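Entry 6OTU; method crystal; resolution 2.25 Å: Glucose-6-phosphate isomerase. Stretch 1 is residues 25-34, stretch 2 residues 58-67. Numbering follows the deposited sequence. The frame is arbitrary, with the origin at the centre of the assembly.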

# COMPACT_ATOMS: atom_id res chain seq x y z
N GLU A 25 -10.40 10.66 30.83
CA GLU A 25 -11.16 11.89 31.05
C GLU A 25 -10.80 12.95 30.02
O GLU A 25 -11.68 13.64 29.50
CB GLU A 25 -10.93 12.41 32.46
CG GLU A 25 -10.83 11.30 33.49
CD GLU A 25 -11.04 11.78 34.90
OE1 GLU A 25 -11.36 10.93 35.77
OE2 GLU A 25 -10.90 13.00 35.15
N MET A 26 -9.51 13.09 29.72
CA MET A 26 -9.08 14.10 28.76
C MET A 26 -9.58 13.77 27.36
O MET A 26 -9.96 14.68 26.61
CB MET A 26 -7.56 14.22 28.77
CG MET A 26 -7.00 14.63 30.10
SD MET A 26 -5.20 14.72 30.11
CE MET A 26 -4.92 14.46 31.87
N ALA A 27 -9.60 12.49 27.00
CA ALA A 27 -10.05 12.08 25.67
C ALA A 27 -11.50 12.45 25.38
O ALA A 27 -11.91 12.42 24.22
CB ALA A 27 -9.86 10.57 25.48
N LEU A 28 -12.30 12.78 26.41
CA LEU A 28 -13.68 13.20 26.20
C LEU A 28 -13.77 14.49 25.39
O LEU A 28 -14.71 14.68 24.60
CB LEU A 28 -14.38 13.41 27.54
CG LEU A 28 -14.83 12.19 28.31
CD1 LEU A 28 -15.73 12.67 29.42
CD2 LEU A 28 -15.56 11.28 27.36
N HIS A 29 -12.84 15.42 25.62
CA HIS A 29 -12.87 16.75 25.01
C HIS A 29 -11.46 17.12 24.57
O HIS A 29 -10.80 17.97 25.18
CB HIS A 29 -13.44 17.78 25.98
CG HIS A 29 -14.64 17.28 26.72
ND1 HIS A 29 -14.61 16.94 28.05
CD2 HIS A 29 -15.91 17.06 26.30
CE1 HIS A 29 -15.81 16.53 28.42
NE2 HIS A 29 -16.62 16.59 27.38
N PRO A 30 -10.96 16.47 23.52
CA PRO A 30 -9.64 16.84 22.98
C PRO A 30 -9.65 18.26 22.42
O PRO A 30 -10.68 18.81 22.04
CB PRO A 30 -9.41 15.79 21.88
CG PRO A 30 -10.79 15.34 21.49
CD PRO A 30 -11.59 15.37 22.75
N ILE A 31 -8.46 18.87 22.40
CA ILE A 31 -8.35 20.24 21.92
C ILE A 31 -8.94 20.34 20.51
O ILE A 31 -8.87 19.39 19.71
CB ILE A 31 -6.90 20.75 21.98
CG1 ILE A 31 -6.84 22.26 21.73
CG2 ILE A 31 -5.97 20.01 21.01
CD1 ILE A 31 -5.43 22.87 21.81
N ASP A 32 -9.59 21.47 20.24
CA ASP A 32 -10.22 21.73 18.94
C ASP A 32 -9.22 22.46 18.06
O ASP A 32 -9.01 23.68 18.20
CB ASP A 32 -11.51 22.54 19.14
CG ASP A 32 -12.16 22.95 17.81
OD1 ASP A 32 -11.83 22.39 16.74
OD2 ASP A 32 -13.04 23.84 17.85
N LEU A 33 -8.59 21.72 17.14
CA LEU A 33 -7.60 22.35 16.26
C LEU A 33 -8.23 23.31 15.27
O LEU A 33 -7.49 24.04 14.60
CB LEU A 33 -6.78 21.28 15.53
CG LEU A 33 -6.02 20.31 16.43
CD1 LEU A 33 -5.50 19.07 15.68
CD2 LEU A 33 -4.89 21.02 17.19
N THR A 34 -9.56 23.33 15.12
CA THR A 34 -10.20 24.27 14.21
C THR A 34 -10.56 25.60 14.86
O THR A 34 -10.97 26.52 14.15
CB THR A 34 -11.49 23.70 13.61
OG1 THR A 34 -12.51 23.69 14.62
CG2 THR A 34 -11.30 22.29 13.03
N TYR A 58 4.28 18.31 16.18
CA TYR A 58 3.01 17.66 16.48
C TYR A 58 1.99 18.68 16.97
O TYR A 58 1.06 18.31 17.69
CB TYR A 58 3.17 16.55 17.54
CG TYR A 58 3.97 16.95 18.77
CD1 TYR A 58 5.36 17.08 18.71
CD2 TYR A 58 3.35 17.18 20.00
CE1 TYR A 58 6.11 17.44 19.82
CE2 TYR A 58 4.10 17.55 21.13
CZ TYR A 58 5.48 17.67 21.03
OH TYR A 58 6.25 18.02 22.13
N ALA A 59 2.17 19.96 16.62
CA ALA A 59 1.14 20.95 16.90
C ALA A 59 -0.18 20.60 16.21
O ALA A 59 -1.24 21.06 16.64
CB ALA A 59 1.64 22.33 16.48
N THR A 60 -0.14 19.78 15.16
CA THR A 60 -1.36 19.36 14.47
C THR A 60 -1.91 18.03 14.98
O THR A 60 -2.76 17.43 14.32
CB THR A 60 -1.10 19.29 12.96
OG1 THR A 60 0.10 18.54 12.72
CG2 THR A 60 -0.92 20.70 12.38
N GLU A 61 -1.44 17.54 16.13
CA GLU A 61 -2.10 16.47 16.87
C GLU A 61 -3.02 17.08 17.91
O GLU A 61 -2.79 18.18 18.40
CB GLU A 61 -1.09 15.56 17.58
CG GLU A 61 -0.05 14.90 16.69
CD GLU A 61 -0.52 13.60 16.10
OE1 GLU A 61 -1.68 13.20 16.38
OE2 GLU A 61 0.25 12.98 15.34
N ARG A 62 -4.10 16.36 18.24
CA ARG A 62 -5.10 16.84 19.20
C ARG A 62 -4.62 16.58 20.63
O ARG A 62 -5.19 15.79 21.39
CB ARG A 62 -6.45 16.18 18.94
CG ARG A 62 -7.02 16.47 17.56
CD ARG A 62 -8.49 16.07 17.47
NE ARG A 62 -9.38 17.01 18.15
CZ ARG A 62 -10.70 16.89 18.20
NH1 ARG A 62 -11.27 15.84 17.61
NH2 ARG A 62 -11.44 17.79 18.83
N VAL A 63 -3.55 17.28 21.00
CA VAL A 63 -2.95 17.16 22.32
C VAL A 63 -2.63 18.55 22.85
O VAL A 63 -2.29 19.46 22.09
CB VAL A 63 -1.68 16.27 22.29
CG1 VAL A 63 -2.06 14.82 21.99
CG2 VAL A 63 -0.67 16.78 21.26
N ASP A 64 -2.78 18.72 24.16
CA ASP A 64 -2.38 19.93 24.88
C ASP A 64 -1.48 19.52 26.04
O ASP A 64 -1.18 18.33 26.22
CB ASP A 64 -3.61 20.73 25.36
CG ASP A 64 -4.58 19.88 26.20
OD1 ASP A 64 -4.18 18.81 26.68
OD2 ASP A 64 -5.75 20.30 26.39
N ASP A 65 -1.05 20.51 26.83
CA ASP A 65 -0.03 20.26 27.85
C ASP A 65 -0.52 19.26 28.91
O ASP A 65 0.26 18.42 29.37
CB ASP A 65 0.37 21.60 28.49
CG ASP A 65 1.20 22.46 27.54
OD1 ASP A 65 1.54 21.96 26.43
OD2 ASP A 65 1.52 23.61 27.88
N ARG A 66 -1.79 19.35 29.30
CA ARG A 66 -2.38 18.40 30.24
C ARG A 66 -2.24 16.97 29.73
O ARG A 66 -1.79 16.07 30.46
CB ARG A 66 -3.85 18.75 30.46
CG ARG A 66 -4.58 17.92 31.50
CD ARG A 66 -5.94 18.53 31.90
NE ARG A 66 -6.91 18.52 30.80
CZ ARG A 66 -8.12 17.97 30.88
NH1 ARG A 66 -8.50 17.38 32.01
NH2 ARG A 66 -8.94 18.01 29.84
N CYS A 67 -2.61 16.76 28.47
CA CYS A 67 -2.54 15.45 27.84
C CYS A 67 -1.10 14.92 27.77
O CYS A 67 -0.84 13.74 28.07
CB CYS A 67 -3.15 15.56 26.45
SG CYS A 67 -2.86 14.19 25.39
O HOH W 1 -10.35 15.51 34.15
O HOH W 2 -6.35 17.32 23.57

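The two stretches belong to one chain and are mostly loop where they meet. They approach at two places. I31 and R62 lie with CA atoms 5.4 Å apart, and M26 and C67 with CA atoms 6.7 Å apart. The two stretches bury 594 Å² between them, both sides summed. No backbone-to-backbone hydrogen bond links them directly, so side chains and water make the connection.

R62 is the centre of the contact. Its CA-to-CB bond points sideways, but the end of the chain comes nearer to stretch 1. Chi1 is m; chi2 is t, which keeps the chain extended from CA to CD. Chi3 is then p, and this turn sets the guanidinium beside the backbone of I31. There R62 NE donates to I31 O at 2.9 Å, with an N-H...O angle of 158°. NH2 of R62 donates to the same I31 O at 3.2 Å and a more bent 139°. The carbonyl oxygen sits at the guanidinium edge, near its plane, where the N-H groups point. One acceptor therefore takes two donors.

P30 covers one face of the same guanidinium. Its CG lies 3.6 Å from R62 CZ, with the proline ring in the C-gamma endo pucker. A flat, delocalised cation offers few hydrogen bonds from its face, so an aliphatic ring suits it there. Edge and face thus have different partners: a polar carbonyl and a carbon ring.

Water 2 joins the backbones near this site. Water 2 accepts from I31 N at 2.9 Å and donates to R62 O at 2.9 Å. I31 is thus tied to R62 through both its peptide N and its O. Its side chain is fully extended, chi1 t and chi2 t. The CG2 branch reaches the stretch 2 backbone, with I31 CG2 3.6 Å from V63 N.

L33 points toward stretch 2 and is buried. Its mt rotamer places both methyls against the other chain segment. CD1 of L33 is 3.5 Å from T60 O and 3.6 Å from R62 CG. CD2 of L33 is 3.7 Å from both A59 O and E61 O. These are van der Waals contacts, largely with the backbone of the Y58 to E61 type I turn. Beside L33, D32 turns its CB away from stretch 2. D32 OD1 accepts from T34 N at 2.9 Å and from T34 OG1 at 2.6 Å, which helps hold the local loop.

At the other place, M26 points toward the helix start of stretch 2. With chi1 m and chi2 t, it extends across the gap. M26 CE is 3.5 Å from R66 CG, and M26 SD is 3.6 Å from C67 CA. M26 CG lies over one face of the R66 guanidinium. R66 is extended through chi1 and chi2, both t, then bends at chi3, p. Water 1 donates to E25 OE2 at 2.8 Å and accepts a weak bond from R66 NH1 at 3.4 Å. D64 caps the helix: with chi1 p, D64 OD1 accepts from C67 N at 3.1 Å.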